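Local coordinates for protein Baccell_00875 (Bacteroides cellulosilyticus DSM 14838, PDB 5NOK) that is of uncertain function but may be a carbohydrate-active enzyme of a gut Bacteroides, perhaps a polysaccharide lyase, at residues Asn263-Glu268 with Ala638-Arg643; Lys272-Cys277 with Phe305-Met310; Gly314-Asp319 with Cys332-Asn337. All coordinates share one frame; numbering follows the deposited sequence.

Contact 1 (Asn263-Glu268 with Ala638-Arg643); sequences NKYVFE and AENVVR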
# COMPACT_ATOMS: atom_id res chain seq x y z
N ASN A 263 -12.51 -10.41 -11.98
CA ASN A 263 -13.72 -9.77 -11.44
C ASN A 263 -13.46 -9.26 -9.99
O ASN A 263 -13.91 -8.20 -9.60
CB ASN A 263 -14.95 -10.70 -11.53
CG ASN A 263 -14.74 -12.06 -10.83
OD1 ASN A 263 -13.71 -12.70 -10.98
ND2 ASN A 263 -15.73 -12.49 -10.09
N LYS A 264 -12.68 -10.02 -9.24
CA LYS A 264 -12.14 -9.57 -7.95
C LYS A 264 -10.93 -10.40 -7.59
O LYS A 264 -10.55 -11.31 -8.33
CB LYS A 264 -13.23 -9.63 -6.85
CG LYS A 264 -14.10 -10.86 -6.83
CD LYS A 264 -15.11 -10.78 -5.70
CE LYS A 264 -16.41 -11.47 -6.05
NZ LYS A 264 -17.42 -11.39 -4.95
N TYR A 265 -10.33 -10.10 -6.44
CA TYR A 265 -9.07 -10.70 -6.06
C TYR A 265 -9.13 -11.51 -4.80
O TYR A 265 -8.20 -12.27 -4.53
CB TYR A 265 -8.00 -9.61 -6.01
CG TYR A 265 -7.85 -9.01 -7.37
CD1 TYR A 265 -7.15 -9.70 -8.37
CD2 TYR A 265 -8.49 -7.82 -7.71
CE1 TYR A 265 -7.05 -9.18 -9.66
CE2 TYR A 265 -8.40 -7.29 -8.99
CZ TYR A 265 -7.67 -7.98 -9.95
OH TYR A 265 -7.57 -7.47 -11.22
N VAL A 266 -10.22 -11.39 -4.04
CA VAL A 266 -10.48 -12.28 -2.93
C VAL A 266 -11.85 -12.92 -3.15
O VAL A 266 -12.82 -12.23 -3.44
CB VAL A 266 -10.45 -11.51 -1.62
CG1 VAL A 266 -10.86 -12.40 -0.46
CG2 VAL A 266 -9.07 -10.92 -1.41
N PHE A 267 -11.90 -14.23 -3.04
CA PHE A 267 -13.10 -15.00 -3.29
C PHE A 267 -13.45 -15.79 -2.03
O PHE A 267 -12.56 -16.18 -1.26
CB PHE A 267 -12.88 -15.99 -4.42
CG PHE A 267 -12.62 -15.34 -5.73
CD1 PHE A 267 -11.33 -14.93 -6.08
CD2 PHE A 267 -13.66 -15.11 -6.64
CE1 PHE A 267 -11.08 -14.30 -7.31
CE2 PHE A 267 -13.42 -14.49 -7.86
CZ PHE A 267 -12.12 -14.11 -8.20
N GLU A 268 -14.75 -16.03 -1.84
CA GLU A 268 -15.22 -17.08 -0.93
C GLU A 268 -15.26 -18.39 -1.69
O GLU A 268 -15.61 -18.41 -2.86
CB GLU A 268 -16.63 -16.80 -0.41
CG GLU A 268 -16.80 -15.48 0.31
CD GLU A 268 -18.08 -15.46 1.14
OE1 GLU A 268 -19.09 -16.01 0.68
OE2 GLU A 268 -18.06 -14.92 2.27
N ALA A 638 -14.94 0.86 -3.11
CA ALA A 638 -14.90 0.78 -1.66
C ALA A 638 -14.87 -0.68 -1.18
O ALA A 638 -14.02 -1.05 -0.35
CB ALA A 638 -16.09 1.50 -1.04
N GLU A 639 -15.76 -1.49 -1.74
CA GLU A 639 -15.84 -2.89 -1.44
C GLU A 639 -14.58 -3.65 -1.86
O GLU A 639 -14.14 -4.59 -1.17
CB GLU A 639 -17.10 -3.50 -2.09
CG GLU A 639 -18.40 -2.97 -1.47
CD GLU A 639 -19.68 -3.26 -2.26
OE1 GLU A 639 -19.65 -4.12 -3.18
OE2 GLU A 639 -20.73 -2.65 -1.93
N ASN A 640 -14.00 -3.26 -2.98
CA ASN A 640 -12.78 -3.88 -3.47
C ASN A 640 -11.60 -3.64 -2.52
O ASN A 640 -10.91 -4.60 -2.14
CB ASN A 640 -12.47 -3.40 -4.89
CG ASN A 640 -11.23 -4.02 -5.45
OD1 ASN A 640 -11.13 -5.24 -5.53
ND2 ASN A 640 -10.25 -3.19 -5.81
N VAL A 641 -11.40 -2.40 -2.11
CA VAL A 641 -10.34 -2.02 -1.18
C VAL A 641 -10.36 -2.80 0.11
O VAL A 641 -9.33 -3.34 0.53
CB VAL A 641 -10.42 -0.53 -0.78
CG1 VAL A 641 -9.33 -0.17 0.22
CG2 VAL A 641 -10.33 0.36 -2.02
N VAL A 642 -11.52 -2.83 0.76
CA VAL A 642 -11.64 -3.50 2.04
C VAL A 642 -11.59 -5.01 1.90
O VAL A 642 -11.09 -5.70 2.79
CB VAL A 642 -12.90 -3.08 2.85
CG1 VAL A 642 -12.83 -1.60 3.19
CG2 VAL A 642 -14.20 -3.42 2.14
N ARG A 643 -12.11 -5.53 0.80
CA ARG A 643 -12.03 -6.95 0.53
C ARG A 643 -10.57 -7.44 0.45
O ARG A 643 -10.25 -8.51 0.93
CB ARG A 643 -12.79 -7.25 -0.76
CG ARG A 643 -12.62 -8.65 -1.26
CD ARG A 643 -13.76 -9.12 -2.15
NE ARG A 643 -14.34 -8.10 -3.02
CZ ARG A 643 -13.74 -7.51 -4.04
NH1 ARG A 643 -14.43 -6.62 -4.75
NH2 ARG A 643 -12.44 -7.78 -4.36

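Contact 2 (Lys272-Cys277 with Phe305-Met310); sequences KARVEC and FVEVPM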
# COMPACT_ATOMS: atom_id res chain seq x y z
N LYS A 272 -17.25 -17.99 -8.42
CA LYS A 272 -16.69 -18.14 -9.74
C LYS A 272 -15.77 -16.95 -10.02
O LYS A 272 -16.09 -15.81 -9.71
CB LYS A 272 -17.79 -18.32 -10.79
CG LYS A 272 -18.45 -19.69 -10.66
CD LYS A 272 -19.44 -20.03 -11.79
CE LYS A 272 -20.88 -19.60 -11.51
NZ LYS A 272 -21.87 -20.39 -12.30
N ALA A 273 -14.59 -17.26 -10.55
CA ALA A 273 -13.61 -16.26 -10.95
C ALA A 273 -13.65 -16.12 -12.46
O ALA A 273 -13.77 -17.09 -13.16
CB ALA A 273 -12.21 -16.68 -10.52
N ARG A 274 -13.53 -14.89 -12.93
CA ARG A 274 -13.30 -14.61 -14.32
C ARG A 274 -12.00 -13.80 -14.39
O ARG A 274 -11.92 -12.69 -13.86
CB ARG A 274 -14.47 -13.81 -14.88
CG ARG A 274 -14.39 -13.58 -16.38
CD ARG A 274 -15.33 -12.47 -16.78
NE ARG A 274 -15.07 -12.01 -18.14
CZ ARG A 274 -15.57 -12.54 -19.25
NH1 ARG A 274 -16.38 -13.61 -19.21
NH2 ARG A 274 -15.24 -12.00 -20.42
N VAL A 275 -10.98 -14.40 -15.00
CA VAL A 275 -9.69 -13.79 -15.15
C VAL A 275 -9.51 -13.50 -16.63
O VAL A 275 -9.62 -14.41 -17.47
CB VAL A 275 -8.58 -14.74 -14.68
CG1 VAL A 275 -7.23 -14.04 -14.69
CG2 VAL A 275 -8.89 -15.27 -13.28
N GLU A 276 -9.23 -12.24 -16.95
CA GLU A 276 -9.12 -11.76 -18.32
C GLU A 276 -7.72 -11.31 -18.62
O GLU A 276 -7.09 -10.65 -17.80
CB GLU A 276 -10.05 -10.56 -18.51
CG GLU A 276 -11.53 -10.82 -18.30
CD GLU A 276 -12.41 -9.63 -18.73
OE1 GLU A 276 -11.89 -8.49 -18.84
OE2 GLU A 276 -13.63 -9.83 -18.95
N CYS A 277 -7.27 -11.59 -19.83
CA CYS A 277 -5.99 -11.15 -20.33
C CYS A 277 -6.23 -10.45 -21.67
O CYS A 277 -6.57 -11.10 -22.65
CB CYS A 277 -5.09 -12.36 -20.49
SG CYS A 277 -3.47 -12.04 -21.23
N PHE A 305 -9.74 -15.37 -21.78
CA PHE A 305 -10.27 -15.46 -20.42
C PHE A 305 -10.49 -16.89 -19.91
O PHE A 305 -10.70 -17.82 -20.66
CB PHE A 305 -11.52 -14.57 -20.27
CG PHE A 305 -12.68 -15.02 -21.12
CD1 PHE A 305 -12.79 -14.61 -22.44
CD2 PHE A 305 -13.65 -15.87 -20.59
CE1 PHE A 305 -13.86 -15.03 -23.22
CE2 PHE A 305 -14.72 -16.31 -21.37
CZ PHE A 305 -14.82 -15.88 -22.69
N VAL A 306 -10.39 -17.02 -18.60
CA VAL A 306 -10.55 -18.25 -17.88
C VAL A 306 -11.75 -18.03 -16.94
O VAL A 306 -11.85 -16.98 -16.32
CB VAL A 306 -9.27 -18.53 -17.05
CG1 VAL A 306 -9.47 -19.72 -16.11
CG2 VAL A 306 -8.07 -18.75 -17.97
N GLU A 307 -12.65 -19.00 -16.85
CA GLU A 307 -13.74 -18.98 -15.86
C GLU A 307 -13.69 -20.27 -15.05
O GLU A 307 -13.80 -21.37 -15.61
CB GLU A 307 -15.12 -18.77 -16.54
CG GLU A 307 -15.22 -17.44 -17.27
CD GLU A 307 -16.65 -16.95 -17.57
OE1 GLU A 307 -17.41 -17.69 -18.24
OE2 GLU A 307 -16.97 -15.78 -17.17
N VAL A 308 -13.47 -20.16 -13.74
CA VAL A 308 -13.34 -21.35 -12.88
C VAL A 308 -14.01 -21.15 -11.55
O VAL A 308 -14.06 -20.03 -11.06
CB VAL A 308 -11.87 -21.77 -12.58
CG1 VAL A 308 -11.20 -22.27 -13.83
CG2 VAL A 308 -11.07 -20.65 -11.89
N PRO A 309 -14.51 -22.25 -10.96
CA PRO A 309 -14.93 -22.18 -9.55
C PRO A 309 -13.70 -22.15 -8.63
O PRO A 309 -12.68 -22.71 -8.95
CB PRO A 309 -15.72 -23.50 -9.36
CG PRO A 309 -15.04 -24.45 -10.29
CD PRO A 309 -14.66 -23.61 -11.51
N MSE A 310 -13.82 -21.47 -7.51
CA MSE A 310 -12.75 -21.34 -6.54
C MSE A 310 -13.14 -22.26 -5.43
O MSE A 310 -13.88 -21.86 -4.53
CB MSE A 310 -12.71 -19.87 -6.11
CG MSE A 310 -12.37 -18.92 -7.25
SE MSE A 310 -10.59 -19.34 -8.03
CE MSE A 310 -9.75 -17.70 -7.34

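Contact 3 (Gly314-Asp319 with Cys332-Asn337); sequences GEVRFD and CLVISN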
# COMPACT_ATOMS: atom_id res chain seq x y z
N GLY A 314 -7.00 -20.75 0.10
CA GLY A 314 -5.58 -20.54 -0.18
C GLY A 314 -5.30 -19.61 -1.37
O GLY A 314 -6.19 -19.12 -2.08
N GLU A 315 -4.01 -19.35 -1.55
CA GLU A 315 -3.47 -18.64 -2.69
C GLU A 315 -3.91 -19.30 -4.00
O GLU A 315 -3.83 -20.52 -4.16
CB GLU A 315 -1.94 -18.67 -2.60
CG GLU A 315 -1.21 -17.68 -3.48
CD GLU A 315 -1.47 -16.22 -3.10
OE1 GLU A 315 -1.98 -16.00 -1.97
OE2 GLU A 315 -1.15 -15.31 -3.92
N VAL A 316 -4.41 -18.50 -4.93
CA VAL A 316 -4.57 -18.94 -6.31
C VAL A 316 -3.80 -18.02 -7.26
O VAL A 316 -4.06 -16.83 -7.32
CB VAL A 316 -6.05 -19.03 -6.69
CG1 VAL A 316 -6.21 -19.54 -8.11
CG2 VAL A 316 -6.78 -19.98 -5.73
N ARG A 317 -2.82 -18.58 -7.96
CA ARG A 317 -2.08 -17.87 -8.99
C ARG A 317 -2.57 -18.34 -10.35
O ARG A 317 -2.64 -19.56 -10.61
CB ARG A 317 -0.59 -18.15 -8.87
CG ARG A 317 0.31 -17.35 -9.81
CD ARG A 317 1.76 -17.78 -9.64
NE ARG A 317 2.61 -17.44 -10.79
CZ ARG A 317 3.55 -16.48 -10.83
NH1 ARG A 317 3.85 -15.73 -9.77
NH2 ARG A 317 4.24 -16.29 -11.97
N PHE A 318 -2.95 -17.37 -11.19
CA PHE A 318 -3.33 -17.65 -12.56
C PHE A 318 -2.15 -17.24 -13.43
O PHE A 318 -1.73 -16.09 -13.35
CB PHE A 318 -4.57 -16.87 -12.96
CG PHE A 318 -5.82 -17.34 -12.30
CD1 PHE A 318 -6.46 -18.48 -12.76
CD2 PHE A 318 -6.34 -16.68 -11.21
CE1 PHE A 318 -7.63 -18.94 -12.16
CE2 PHE A 318 -7.50 -17.12 -10.59
CZ PHE A 318 -8.14 -18.25 -11.05
N ASP A 319 -1.64 -18.15 -14.25
CA ASP A 319 -0.54 -17.83 -15.16
C ASP A 319 -1.08 -17.91 -16.58
O ASP A 319 -1.87 -18.79 -16.87
CB ASP A 319 0.64 -18.79 -15.01
CG ASP A 319 1.40 -18.60 -13.68
OD1 ASP A 319 2.11 -17.60 -13.53
OD2 ASP A 319 1.34 -19.49 -12.80
N CYS A 332 -4.73 -14.14 -6.81
CA CYS A 332 -5.99 -14.13 -6.10
C CYS A 332 -5.91 -14.95 -4.81
O CYS A 332 -5.01 -15.76 -4.65
CB CYS A 332 -7.07 -14.72 -6.99
SG CYS A 332 -7.18 -13.85 -8.57
N LEU A 333 -6.87 -14.71 -3.90
CA LEU A 333 -6.96 -15.42 -2.63
C LEU A 333 -8.33 -16.01 -2.50
O LEU A 333 -9.30 -15.36 -2.82
CB LEU A 333 -6.77 -14.46 -1.47
CG LEU A 333 -6.76 -15.10 -0.08
CD1 LEU A 333 -5.53 -16.00 0.13
CD2 LEU A 333 -6.78 -14.03 0.99
N VAL A 334 -8.41 -17.23 -1.99
CA VAL A 334 -9.70 -17.85 -1.66
C VAL A 334 -9.76 -18.06 -0.16
O VAL A 334 -8.89 -18.72 0.40
CB VAL A 334 -9.92 -19.16 -2.39
CG1 VAL A 334 -11.30 -19.73 -2.04
CG2 VAL A 334 -9.82 -18.93 -3.88
N ILE A 335 -10.75 -17.45 0.48
CA ILE A 335 -11.05 -17.70 1.89
C ILE A 335 -12.27 -18.63 2.00
O ILE A 335 -13.04 -18.77 1.06
CB ILE A 335 -11.27 -16.40 2.68
CG1 ILE A 335 -12.55 -15.69 2.24
CG2 ILE A 335 -10.05 -15.48 2.52
CD1 ILE A 335 -12.82 -14.43 3.01
N SER A 336 -12.43 -19.28 3.14
CA SER A 336 -13.56 -20.21 3.32
C SER A 336 -14.90 -19.45 3.21
O SER A 336 -15.75 -19.80 2.41
CB SER A 336 -13.45 -20.97 4.65
OG SER A 336 -12.31 -21.84 4.62
N ASN A 337 -15.02 -18.36 3.96
CA ASN A 337 -16.28 -17.65 4.10
C ASN A 337 -16.03 -16.39 4.91
O ASN A 337 -15.37 -16.45 5.94
CB ASN A 337 -17.30 -18.54 4.84
CG ASN A 337 -18.62 -17.84 5.06
OD1 ASN A 337 -18.73 -16.96 5.92
ND2 ASN A 337 -19.63 -18.23 4.29

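Contact 1 (Asn263-Glu268 with Ala638-Arg643)
Arg643, near the C-terminal end of helix 633-644, reaches across to Lys264, just before the short edge strand 266-268, and to Val266 at its start. No hydrogen bond joins the two segments; the contact is one of fit. Lys264 CB sits over one face of the guanidinium, off toward its rim, 3.2 Å from Arg643 NH2. Further out, Lys264 CD lies 3.9 Å from Arg643 NE, where the two chains cross at about a right angle. The lysine then turns away, and Lys264 NZ pairs with Glu271, which probably offsets the like charge of the arginine nearby. On the guanidinium's other face lie two carbonyl oxygens of its own helix, Glu639 O and Asn640 O. This is where the beta-rich part formed by residues 259-335 meets the helical domain formed by the later part of the chain. The aliphatic part of Arg643 serves Val266: Val266 CB is 3.6 Å from Arg643 CG, and Val266 O is 3.5 Å from Arg643 CD. With CG anti to the backbone N (chi1 171°) and a bend at chi3 of 35°, the chain folds back so that Arg643 NH2 gives a bond of 3.1 Å to a lone pair of Asn640 OD1, tilted 30° from the guanidinium plane. Asn640 OD1 also lies at the edge of the Tyr265 ring, 4.3 Å from Tyr265 CD2, while Asn640 ND2 is held by Glu589. Asn640 OD1 would probably lose its arginine donor, and Lys264 and Val266 the chain packed against them, with an alanine in place of Arg643.

Contact 2 (Lys272-Cys277 with Phe305-Met310)
Arg274 and Glu307 face each other as a non-hydrogen-bonded pair of two antiparallel strands, and their charges meet above the backbone. Arg274 NH1 donates to Glu307 OE2 over 3.0 Å, with the acceptor near the guanidinium plane but the donor approaching from above the carboxylate plane. On its far edge the same guanidinium grips Glu276 OE2 side-on with two nitrogens: Arg274 NE at 2.7 Å, on the anti lone pair, and Arg274 NH2 at 3.1 Å. One arginine thus serves two carboxylates in a salt-bridge network. An extended chain, its chi1 near -175°, carries the guanidinium flat over the Phe305 ring, planes 23° apart, and Arg274 CZ stands 4.3 Å from the ring centroid in a cation-pi stack. Strands 272-278 and 303-309 are neighbours in a sheet that folds over on itself in a sandwich-like way, the apolar face of Ala273, Val275, Val306 and Val308 turned inward. Their hydrogen-bonded pairs each close a two-bond ring: Ala273 N to Val308 O (2.9 Å) with its return bond, and Val275 N to Val306 O (3.0 Å) with its own. Lying between them, Arg274 N turns outward and is taken by Asn263 OD1. On the apolar face, Ala273 CB touches CG of selenomethionine Met310 at 4.0 Å. Val275 and Val308 meet Phe318 of the facing strand 314-322, while Val306 meets Val295 and Val297 of strand 293-300.

Contact 3 (Gly314-Asp319 with Cys332-Asn337)
Cys332 and Val316 form a hydrogen-bonded pair at the close-packed side of a beta hairpin made by strands 314-322 and 326-335. Val316 N to Cys332 O and Cys332 N to Val316 O are both 2.8 Å. Gly314 and Val334 make the next such pair, with Gly314 N 2.8 Å from Val334 O. At Gly314 phi is 128°, where a beta carbon would press on the preceding carbonyl oxygen. The buried face is tight: Val316 CG2 meets Val334 CG2 at 3.7 Å, and Cys332 SG lies in the plane of the Phe318 ring, 3.9 Å from Phe318 CE2, a sulfur-aromatic contact at the ring edge. A chi1 of -56° sets the sulfur beside the backbone N of Cys332, where it meets that edge. The reverse face is looser and nearer solvent. There Glu315 and Leu333 cross at about a right angle; Leu333 CD1 rests 3.9 Å from Gly314 O and 4.1 Å from Glu315 OE1, and the bent Glu315 chain sends that carboxylate oxygen to the hydroxyl of Tyr585. Beyond the pairing, Asn337 N-caps helix 338-353 by bonding Asp340 N. Strand 326-335 lies between strand 314-322 and the parallel edge strand 266-268, whose Phe267 packs on Cys332; Met290 of strand 287-290 backs Val316 and Phe318, and Met310 meets Val334.

How the contacts relate
From the N-terminal side, the chain passes through 263-268 and turns into 272-277, which contact 2 ties to 305-310 after two intervening strands. The next strand, 314-319, opens contact 3, closed by 332-337 at the end of a hairpin. Contacts 2 and 3 follow in series, and both are nested inside the long loop that contact 1 closes only at 638-643, after the helical region. All three reach one sheet. Phe267 bonds through its backbone to Leu333 and Ile335 and packs on Ala273 and Met310, while Met310 CE also lies against Val316. Contacts 2 and 3 therefore hold together neighbouring strands of the sheet of residues 259-335, and contact 1 joins its edge to the helices.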